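Local coordinates for probable transcriptional regulator PhnF (Escherichia coli, PDB 2FA1), which is probably a GntR/HutC-family transcriptional regulator from an operon for alkylphosphonate uptake and C-P lyase, represented here by its C-terminal effector-binding (UTRA) domain, at residues H67-L78 with L86-I96. Numbering follows the deposited sequence.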
# COMPACT_ATOMS: atom_id res chain seq x y z
N HIS A 67 0.94 -9.23 15.96
CA HIS A 67 0.35 -10.41 15.25
C HIS A 67 -0.61 -11.09 16.30
O HIS A 67 -0.21 -11.32 17.42
CB HIS A 67 1.43 -11.44 15.06
CG HIS A 67 2.58 -10.97 14.26
ND1 HIS A 67 2.70 -11.20 12.91
CD2 HIS A 67 3.71 -10.39 14.67
CE1 HIS A 67 3.87 -10.69 12.50
NE2 HIS A 67 4.50 -10.20 13.54
N TYR A 68 -1.83 -11.45 15.87
CA TYR A 68 -2.81 -11.91 16.88
C TYR A 68 -3.33 -13.23 16.24
O TYR A 68 -3.76 -13.24 15.02
CB TYR A 68 -3.98 -10.96 16.93
CG TYR A 68 -3.61 -9.59 17.45
CD1 TYR A 68 -3.45 -9.37 18.79
CD2 TYR A 68 -3.40 -8.54 16.54
CE1 TYR A 68 -3.11 -8.12 19.25
CE2 TYR A 68 -3.05 -7.22 17.03
CZ TYR A 68 -2.91 -7.06 18.38
OH TYR A 68 -2.53 -5.78 18.86
N PHE A 69 -3.15 -14.34 16.95
CA PHE A 69 -3.56 -15.65 16.42
C PHE A 69 -4.75 -16.17 17.21
O PHE A 69 -4.77 -16.08 18.41
CB PHE A 69 -2.42 -16.67 16.59
CG PHE A 69 -1.19 -16.32 15.82
CD1 PHE A 69 -1.02 -16.90 14.54
CD2 PHE A 69 -0.26 -15.42 16.31
CE1 PHE A 69 0.14 -16.58 13.79
CE2 PHE A 69 0.90 -15.10 15.57
CZ PHE A 69 1.09 -15.62 14.33
N ALA A 70 -5.73 -16.73 16.52
CA ALA A 70 -6.95 -17.27 17.25
C ALA A 70 -6.76 -18.66 17.83
O ALA A 70 -7.51 -19.00 18.76
CB ALA A 70 -8.19 -17.36 16.24
N ASP A 71 -5.85 -19.48 17.26
CA ASP A 71 -5.75 -20.87 17.67
C ASP A 71 -4.79 -21.01 18.82
O ASP A 71 -3.54 -20.99 18.61
CB ASP A 71 -5.34 -21.71 16.50
CG ASP A 71 -5.41 -23.20 16.81
OD1 ASP A 71 -5.38 -23.57 18.01
OD2 ASP A 71 -5.45 -23.99 15.81
N LEU A 72 -5.37 -21.17 20.05
CA LEU A 72 -4.51 -21.20 21.24
C LEU A 72 -3.60 -22.41 21.29
O LEU A 72 -2.65 -22.41 22.11
CB LEU A 72 -5.27 -21.06 22.55
CG LEU A 72 -6.23 -19.86 22.49
CD1 LEU A 72 -6.87 -19.69 23.85
CD2 LEU A 72 -5.35 -18.57 22.20
N THR A 73 -3.94 -23.41 20.49
CA THR A 73 -3.10 -24.59 20.45
C THR A 73 -1.79 -24.32 19.75
O THR A 73 -0.87 -25.17 19.77
CB THR A 73 -3.69 -25.82 19.77
OG1 THR A 73 -3.89 -25.67 18.37
CG2 THR A 73 -4.99 -26.24 20.55
N LEU A 74 -1.71 -23.13 19.13
CA LEU A 74 -0.34 -22.79 18.67
C LEU A 74 0.59 -22.26 19.74
O LEU A 74 1.75 -21.98 19.47
CB LEU A 74 -0.41 -21.75 17.52
CG LEU A 74 -1.20 -22.08 16.24
CD1 LEU A 74 -1.28 -20.91 15.32
CD2 LEU A 74 -0.37 -23.20 15.50
N TRP A 75 0.11 -22.12 20.98
CA TRP A 75 0.93 -21.53 22.00
C TRP A 75 2.28 -22.24 22.29
O TRP A 75 3.27 -21.54 22.52
CB TRP A 75 0.02 -21.30 23.24
CG TRP A 75 0.67 -20.65 24.39
CD1 TRP A 75 0.73 -21.13 25.67
CD2 TRP A 75 1.34 -19.36 24.41
NE1 TRP A 75 1.42 -20.25 26.52
CE2 TRP A 75 1.79 -19.15 25.75
CE3 TRP A 75 1.62 -18.39 23.41
CZ2 TRP A 75 2.48 -17.98 26.12
CZ3 TRP A 75 2.32 -17.20 23.77
CH2 TRP A 75 2.75 -17.01 25.13
N PRO A 76 2.32 -23.60 22.35
CA PRO A 76 3.62 -24.28 22.54
C PRO A 76 4.68 -23.82 21.48
O PRO A 76 5.86 -23.62 21.82
CB PRO A 76 3.25 -25.79 22.36
CG PRO A 76 1.84 -25.80 22.98
CD PRO A 76 1.22 -24.62 22.29
N THR A 77 4.19 -23.54 20.26
CA THR A 77 5.10 -23.14 19.22
C THR A 77 5.44 -21.69 19.32
O THR A 77 6.61 -21.30 19.34
CB THR A 77 4.48 -23.45 17.86
OG1 THR A 77 4.37 -24.88 17.73
CG2 THR A 77 5.38 -22.86 16.65
N LEU A 78 4.40 -20.84 19.34
CA LEU A 78 4.64 -19.39 19.24
C LEU A 78 5.38 -18.79 20.44
O LEU A 78 6.12 -17.76 20.33
CB LEU A 78 3.31 -18.67 18.95
CG LEU A 78 2.75 -18.97 17.59
CD1 LEU A 78 1.38 -18.32 17.47
CD2 LEU A 78 3.71 -18.58 16.37
N LEU A 86 8.79 -14.61 11.47
CA LEU A 86 7.76 -15.38 12.26
C LEU A 86 7.00 -16.37 11.36
O LEU A 86 6.70 -17.52 11.80
CB LEU A 86 6.76 -14.40 12.92
CG LEU A 86 5.62 -15.07 13.69
CD1 LEU A 86 6.14 -15.99 14.78
CD2 LEU A 86 4.77 -13.95 14.36
N HIS A 87 6.67 -16.03 10.10
CA HIS A 87 5.94 -17.01 9.28
C HIS A 87 6.83 -18.21 8.89
O HIS A 87 6.36 -19.36 8.95
CB HIS A 87 5.22 -16.33 8.14
CG HIS A 87 4.03 -15.52 8.61
ND1 HIS A 87 3.09 -15.01 7.74
CD2 HIS A 87 3.61 -15.18 9.85
CE1 HIS A 87 2.16 -14.37 8.43
NE2 HIS A 87 2.45 -14.45 9.71
N ASP A 88 8.12 -17.96 8.65
CA ASP A 88 9.04 -19.06 8.37
C ASP A 88 9.18 -19.95 9.64
O ASP A 88 9.20 -21.16 9.53
CB ASP A 88 10.41 -18.56 7.91
CG ASP A 88 10.38 -17.88 6.53
OD1 ASP A 88 9.41 -18.03 5.77
OD2 ASP A 88 11.38 -17.18 6.24
N PHE A 89 9.27 -19.35 10.81
CA PHE A 89 9.35 -20.12 12.05
C PHE A 89 8.11 -20.98 12.22
O PHE A 89 8.21 -22.17 12.46
CB PHE A 89 9.42 -19.15 13.23
CG PHE A 89 9.45 -19.86 14.58
CD1 PHE A 89 10.59 -20.50 15.01
CD2 PHE A 89 8.31 -19.90 15.37
CE1 PHE A 89 10.59 -21.17 16.23
CE2 PHE A 89 8.33 -20.54 16.62
CZ PHE A 89 9.48 -21.14 17.01
N LEU A 90 6.93 -20.37 12.08
CA LEU A 90 5.68 -21.17 12.22
C LEU A 90 5.65 -22.34 11.21
O LEU A 90 5.28 -23.50 11.58
CB LEU A 90 4.53 -20.24 11.96
CG LEU A 90 3.13 -20.90 12.05
CD1 LEU A 90 2.87 -21.56 13.42
CD2 LEU A 90 1.95 -19.93 11.66
N ARG A 91 6.07 -22.04 9.97
CA ARG A 91 6.04 -23.09 8.93
C ARG A 91 7.03 -24.18 9.23
O ARG A 91 6.66 -25.37 9.16
CB ARG A 91 6.26 -22.50 7.51
CG ARG A 91 5.95 -23.62 6.45
CD ARG A 91 6.42 -23.15 5.09
NE ARG A 91 7.86 -22.99 5.20
CZ ARG A 91 8.53 -21.86 5.08
NH1 ARG A 91 7.91 -20.71 4.77
NH2 ARG A 91 9.85 -21.90 5.28
N GLU A 92 8.23 -23.78 9.65
CA GLU A 92 9.27 -24.81 9.96
C GLU A 92 8.84 -25.69 11.13
O GLU A 92 9.14 -26.91 11.16
CB GLU A 92 10.56 -24.17 10.32
CG GLU A 92 11.20 -23.49 9.07
CD GLU A 92 12.46 -22.75 9.43
OE1 GLU A 92 13.37 -23.41 10.00
OE2 GLU A 92 12.57 -21.51 9.15
N GLN A 93 8.19 -25.08 12.11
CA GLN A 93 7.78 -25.82 13.27
C GLN A 93 6.50 -26.64 13.10
O GLN A 93 6.40 -27.70 13.81
CB GLN A 93 7.55 -24.84 14.51
CG GLN A 93 8.78 -24.11 15.03
CD GLN A 93 9.78 -25.08 15.66
OE1 GLN A 93 10.91 -25.15 15.20
NE2 GLN A 93 9.36 -25.84 16.65
N THR A 94 5.54 -26.22 12.23
CA THR A 94 4.22 -26.86 12.29
C THR A 94 3.74 -27.25 10.91
O THR A 94 2.73 -27.94 10.79
CB THR A 94 3.08 -25.87 12.77
OG1 THR A 94 2.97 -24.78 11.83
CG2 THR A 94 3.41 -25.28 14.17
N GLY A 95 4.44 -26.74 9.88
CA GLY A 95 4.00 -26.99 8.47
C GLY A 95 2.96 -25.99 7.95
O GLY A 95 2.58 -26.03 6.78
N ILE A 96 2.46 -25.15 8.84
CA ILE A 96 1.37 -24.17 8.49
C ILE A 96 1.97 -23.03 7.67
O ILE A 96 2.91 -22.38 8.12
CB ILE A 96 0.71 -23.60 9.72
CG1 ILE A 96 -0.10 -24.66 10.44
CG2 ILE A 96 -0.36 -22.62 9.32
CD1 ILE A 96 -0.39 -24.28 11.86
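L86 sets its CD2 methyl squarely over the imidazole face of H67 in a CH-pi contact, 3.6 Å from CD2 to the ring centroid and only 5° off the ring normal. The same methyl meets the F69 ring at its edge, with CZ of F69 4.0 Å from CD2 of L86. The other methyl of L86, CD1, packs against CD2 of L78, the two leucines crossing at about a right angle; a chi1 of 177°, CG opposite the backbone N, extends the fork toward the strand. L78 in turn lays CD1 over one face of the F69 ring. T77 of helix 75-78 is a knob in the hole formed by F89, L90, Q93 and T94. Its CG2 lies 3.6 Å from CB of Q93, while OG1 lies against CG2 of T94. F89 slides past T77, whose O lies in the plane of the F89 ring, at its edge, 3.3 Å from CE2. CD2 of L74 touches CD1 of I96 and lies 4.2 Å from CD1 of L90, which it meets nearly at right angles. T94 OG1 accepts from N of I96, an ST turn, and itself donates to O of L90. H67 hydrogen-bonds E143 through ND1 and T53 through NE2, and H87 NE2 bonds the same E143 OE1. Thus helices 86-94 and 75-78 pack together beside the end of strand 60-69, with L78 and L86 reaching on to its antiparallel neighbour, strand 47-57.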